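Local coordinates for conserved hypothetical protein (Bacteroides thetaiotaomicron, PDB 2HQY) that is of unknown function but binds coenzyme A and is probably an acyl- or aminoacyl-transferase of the acetyltransferase superfamily, at residues 22-27 and 66-71; 120-125 and 288-293. All blocks are in the same frame, centred on the assembly; numbering follows the deposited sequence.

Overall arrangement
From the N terminus, the chain leaves helix 12-19 and enters the loop 22-27, which interaction 1 fastens to the end of strand 61-69; this closes a loop holding helices 31-36 and 38-41 and then strands 44-48 and 51-58. Interaction 2 opens only later, at strand 122-126, and closes with strand 286-295 after 162 intervening residues. The two therefore follow in series, neither nested nor crossed, with centres about 14 Å apart. They also touch: Cys27 N probably donates a hydrogen bond to Asp122 OD2, and Asn26 packs on Leu288. Loop 22-27 thus reaches strand 61-69 at one end and the strand pair of interaction 2 at the other.

Interaction 1. Residues 22-27 and 66-71; sequences SDRRNC and MPVGNG
Arg24 reaches across to the backbone of Met66 and Pro67 and spends both terminal nitrogens on two successive carbonyls. NH1 donates to Met66 O at 2.8 Å in an almost straight bond (174°), and NH2 donates to Pro67 O at 3.0 Å with more bend (150°). Both acceptors lie in the guanidinium plane at its edge, while each nitrogen sits above the plane of the carbonyl it meets. The pair of bonds fixes the rotation of the group, and the bends at chi2 (-85°) and again at chi3 fold the chain on its way there.

Van der Waals contacts complete the seat. Val68 CG2 lies over one face of the guanidinium, offset toward the rim and 3.7 Å from Arg24 NH2, and Met66 CB comes within 3.4 Å of Arg24 NH1. Farther back, Ser22 CB rests on Val68 CG1. An alanine in place of Arg24 would probably leave the carbonyls of Met66 and Pro67 without these donors and open a gap beside Val68 CG2.

Within the loop, Ser22 OG accepts from Arg24 N at 3.2 Å and is also hydrogen-bonded to Thr19 O. Met100 of helix 98-107 packs against both Arg24 and Met66. Here an ST turn at the start of a loop presents a buried arginine whose guanidinium bridges consecutive backbone carbonyls in the irregular last part of the broken strand 61-69.

Interaction 2. Residues 120-125 and 288-293; sequences YADYIY and LEKYMA
The carboxylate of Asp122 is the flat group at work here, and Lys290 NZ meets its OD1 at 2.7 Å from above the carboxylate plane, 45° out of it, in a salt bridge. OD2 accepts from Asn265 ND2, so both oxygens have partners. Lys290 arrives with its chain extended beyond CG (chi2 180°), and on the way its CD passes 3.3 Å from Tyr120 O. The ammonium has a second acidic partner in Glu268, and sharing between two carboxylates probably helps keep the lysine charged.

Behind the salt bridge, the backbones join as an antiparallel hydrogen-bonded pair of Asp122 with Leu288. Leu288 N donates to Asp122 O at 2.8 Å, and Asp122 N returns a bond to Leu288 O at 3.0 Å. The same Leu288 O receives a CA-H...O contact from Ala121 CA at 3.2 Å. Beside this bridge, Leu288 packs its CB against Asp122 CB at 4.1 Å and sets CD2 against Ile124 CD1 at 4.0 Å, the Leu288 and Ile124 side chains slanting across one another.

Strand 122-126 lies between 286-295 and 263-265, antiparallel to both. The next residue after Asp122, Tyr123, points away from 288-293 and packs on helix 273-281, while farther along 286-295 Tyr291 bonds to Val96 through the backbone and touches helix 98-107.

Interaction 1. Residues 22-27 and 66-71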
# COMPACT_ATOMS: atom_id res chain seq x y z
N SER A 22 13.84 -23.03 2.82
CA SER A 22 14.94 -22.48 2.01
C SER A 22 16.15 -22.19 2.89
O SER A 22 16.05 -22.17 4.11
CB SER A 22 14.50 -21.20 1.29
OG SER A 22 14.51 -20.09 2.18
N ASP A 23 17.30 -21.95 2.26
CA ASP A 23 18.45 -21.52 3.05
C ASP A 23 18.68 -20.01 2.97
O ASP A 23 19.75 -19.51 3.28
CB ASP A 23 19.70 -22.38 2.71
CG ASP A 23 19.68 -23.73 3.48
OD1 ASP A 23 19.34 -23.79 4.71
OD2 ASP A 23 20.01 -24.75 2.84
N ARG A 24 17.62 -19.28 2.62
CA ARG A 24 17.67 -17.82 2.54
C ARG A 24 17.43 -17.19 3.90
O ARG A 24 16.44 -17.48 4.54
CB ARG A 24 16.61 -17.35 1.54
CG ARG A 24 16.74 -18.08 0.20
CD ARG A 24 17.77 -17.42 -0.69
NE ARG A 24 17.16 -16.23 -1.25
CZ ARG A 24 16.50 -16.18 -2.40
NH1 ARG A 24 15.96 -15.03 -2.77
NH2 ARG A 24 16.39 -17.26 -3.18
N ARG A 25 18.35 -16.32 4.33
CA ARG A 25 18.26 -15.72 5.65
C ARG A 25 17.94 -14.22 5.63
O ARG A 25 17.86 -13.58 6.68
CB ARG A 25 19.54 -16.00 6.43
CG ARG A 25 19.82 -17.48 6.58
CD ARG A 25 21.00 -17.73 7.48
NE ARG A 25 22.25 -17.20 6.94
CZ ARG A 25 23.40 -17.16 7.61
NH1 ARG A 25 23.47 -17.60 8.87
NH2 ARG A 25 24.50 -16.68 7.04
N ASN A 26 17.76 -13.65 4.45
CA ASN A 26 17.59 -12.20 4.43
C ASN A 26 16.21 -11.74 4.89
O ASN A 26 15.18 -12.40 4.62
CB ASN A 26 18.03 -11.59 3.11
CG ASN A 26 17.13 -11.96 2.01
OD1 ASN A 26 17.05 -13.13 1.63
ND2 ASN A 26 16.50 -10.96 1.41
N CYS A 27 16.21 -10.63 5.62
CA CYS A 27 15.02 -10.18 6.35
C CYS A 27 13.91 -9.83 5.39
O CYS A 27 12.74 -9.82 5.78
CB CYS A 27 15.33 -8.98 7.26
SG CYS A 27 15.79 -7.46 6.40
N MET A 66 15.52 -12.58 -6.07
CA MET A 66 16.06 -13.85 -6.50
C MET A 66 14.98 -14.92 -6.22
O MET A 66 14.47 -14.97 -5.10
CB MET A 66 17.38 -14.15 -5.75
CG MET A 66 18.10 -15.47 -6.15
SD MET A 66 18.84 -15.55 -7.82
CE MET A 66 19.65 -17.17 -7.74
N PRO A 67 14.60 -15.72 -7.24
CA PRO A 67 13.59 -16.77 -7.05
C PRO A 67 13.93 -17.72 -5.90
O PRO A 67 15.09 -18.11 -5.72
CB PRO A 67 13.62 -17.52 -8.37
CG PRO A 67 14.02 -16.44 -9.38
CD PRO A 67 15.06 -15.67 -8.64
N VAL A 68 12.90 -18.06 -5.13
CA VAL A 68 13.05 -18.96 -4.00
C VAL A 68 12.51 -20.33 -4.40
O VAL A 68 11.35 -20.47 -4.79
CB VAL A 68 12.29 -18.45 -2.75
CG1 VAL A 68 12.47 -19.40 -1.57
CG2 VAL A 68 12.79 -17.06 -2.35
N GLY A 69 13.36 -21.35 -4.29
CA GLY A 69 12.94 -22.72 -4.57
C GLY A 69 13.99 -23.49 -5.32
O GLY A 69 15.15 -23.07 -5.42
N ASN A 70 13.59 -24.64 -5.84
CA ASN A 70 14.52 -25.51 -6.55
C ASN A 70 13.89 -25.83 -7.89
O ASN A 70 12.70 -26.10 -7.98
CB ASN A 70 14.78 -26.76 -5.73
CG ASN A 70 15.47 -26.44 -4.40
OD1 ASN A 70 16.70 -26.32 -4.33
ND2 ASN A 70 14.67 -26.28 -3.35
N GLY A 71 14.67 -25.76 -8.93
CA GLY A 71 14.13 -26.15 -10.21
C GLY A 71 15.01 -25.60 -11.27
O GLY A 71 16.22 -25.42 -11.07

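Interaction 2. Residues 120-125 and 288-293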
# COMPACT_ATOMS: atom_id res chain seq x y z
N TYR A 120 22.56 -1.77 2.99
CA TYR A 120 21.48 -2.76 2.96
C TYR A 120 21.83 -4.17 3.41
O TYR A 120 20.98 -5.06 3.35
CB TYR A 120 20.84 -2.77 1.57
CG TYR A 120 20.36 -1.39 1.21
CD1 TYR A 120 19.34 -0.79 1.94
CD2 TYR A 120 20.95 -0.68 0.18
CE1 TYR A 120 18.92 0.50 1.63
CE2 TYR A 120 20.53 0.59 -0.13
CZ TYR A 120 19.52 1.17 0.60
OH TYR A 120 19.11 2.45 0.26
N ALA A 121 23.05 -4.36 3.89
CA ALA A 121 23.46 -5.66 4.42
C ALA A 121 22.70 -5.95 5.72
O ALA A 121 22.41 -5.01 6.46
CB ALA A 121 24.97 -5.68 4.69
N ASP A 122 22.37 -7.22 5.97
CA ASP A 122 21.70 -7.63 7.21
C ASP A 122 22.74 -8.06 8.23
O ASP A 122 23.73 -8.73 7.91
CB ASP A 122 20.78 -8.83 7.00
CG ASP A 122 19.49 -8.49 6.30
OD1 ASP A 122 19.12 -7.30 6.16
OD2 ASP A 122 18.82 -9.47 5.90
N TYR A 123 22.48 -7.70 9.48
CA TYR A 123 23.28 -8.15 10.60
C TYR A 123 22.68 -9.45 11.15
O TYR A 123 21.51 -9.47 11.56
CB TYR A 123 23.26 -7.07 11.68
CG TYR A 123 24.15 -5.90 11.37
CD1 TYR A 123 25.41 -5.78 11.97
CD2 TYR A 123 23.74 -4.92 10.45
CE1 TYR A 123 26.24 -4.71 11.69
CE2 TYR A 123 24.56 -3.85 10.14
CZ TYR A 123 25.81 -3.75 10.77
OH TYR A 123 26.63 -2.70 10.46
N ILE A 124 23.49 -10.50 11.16
CA ILE A 124 23.07 -11.83 11.64
C ILE A 124 23.91 -12.23 12.88
O ILE A 124 25.13 -12.10 12.90
CB ILE A 124 23.15 -12.88 10.49
CG1 ILE A 124 22.17 -12.44 9.37
CG2 ILE A 124 22.86 -14.32 11.02
CD1 ILE A 124 21.72 -13.51 8.42
N TYR A 125 23.21 -12.65 13.92
CA TYR A 125 23.79 -12.98 15.22
C TYR A 125 23.38 -14.40 15.61
O TYR A 125 22.39 -14.93 15.10
CB TYR A 125 23.21 -12.03 16.27
CG TYR A 125 23.42 -10.56 15.96
CD1 TYR A 125 24.56 -9.87 16.42
CD2 TYR A 125 22.46 -9.85 15.23
CE1 TYR A 125 24.73 -8.51 16.13
CE2 TYR A 125 22.62 -8.52 14.93
CZ TYR A 125 23.73 -7.86 15.38
OH TYR A 125 23.81 -6.54 15.08
N LEU A 288 25.40 -9.98 6.11
CA LEU A 288 24.86 -10.61 4.92
C LEU A 288 24.70 -9.57 3.82
O LEU A 288 23.76 -8.80 3.83
CB LEU A 288 23.51 -11.28 5.25
CG LEU A 288 22.84 -12.12 4.15
CD1 LEU A 288 23.61 -13.41 3.83
CD2 LEU A 288 21.39 -12.42 4.55
N GLU A 289 25.65 -9.51 2.89
CA GLU A 289 25.57 -8.54 1.79
C GLU A 289 24.47 -8.90 0.81
O GLU A 289 24.13 -10.07 0.65
CB GLU A 289 26.92 -8.48 1.06
CG GLU A 289 28.07 -8.39 2.01
CD GLU A 289 29.39 -8.79 1.38
OE1 GLU A 289 29.44 -9.79 0.60
OE2 GLU A 289 30.38 -8.10 1.66
N LYS A 290 23.90 -7.89 0.17
CA LYS A 290 22.82 -8.11 -0.77
C LYS A 290 23.17 -7.43 -2.07
O LYS A 290 23.43 -6.21 -2.09
CB LYS A 290 21.51 -7.56 -0.24
CG LYS A 290 21.11 -8.14 1.10
CD LYS A 290 19.80 -7.54 1.57
CE LYS A 290 19.52 -8.01 2.97
NZ LYS A 290 18.32 -7.29 3.54
N TYR A 291 23.22 -8.22 -3.13
CA TYR A 291 23.55 -7.66 -4.44
C TYR A 291 22.34 -7.31 -5.25
O TYR A 291 21.27 -7.91 -5.11
CB TYR A 291 24.47 -8.61 -5.24
CG TYR A 291 25.83 -8.74 -4.62
CD1 TYR A 291 26.91 -7.99 -5.09
CD2 TYR A 291 26.03 -9.60 -3.55
CE1 TYR A 291 28.15 -8.10 -4.50
CE2 TYR A 291 27.26 -9.72 -2.95
CZ TYR A 291 28.32 -8.96 -3.42
OH TYR A 291 29.53 -9.10 -2.82
N MET A 292 22.50 -6.31 -6.10
CA MET A 292 21.55 -6.11 -7.18
C MET A 292 22.21 -6.67 -8.43
O MET A 292 23.38 -6.37 -8.73
CB MET A 292 21.16 -4.64 -7.33
CG MET A 292 20.23 -4.38 -8.55
SD MET A 292 19.43 -2.76 -8.56
CE MET A 292 20.69 -1.78 -9.35
N ALA A 293 21.47 -7.53 -9.14
CA ALA A 293 21.93 -8.15 -10.37
C ALA A 293 21.06 -7.60 -11.49
O ALA A 293 19.84 -7.87 -11.54
CB ALA A 293 21.81 -9.66 -10.29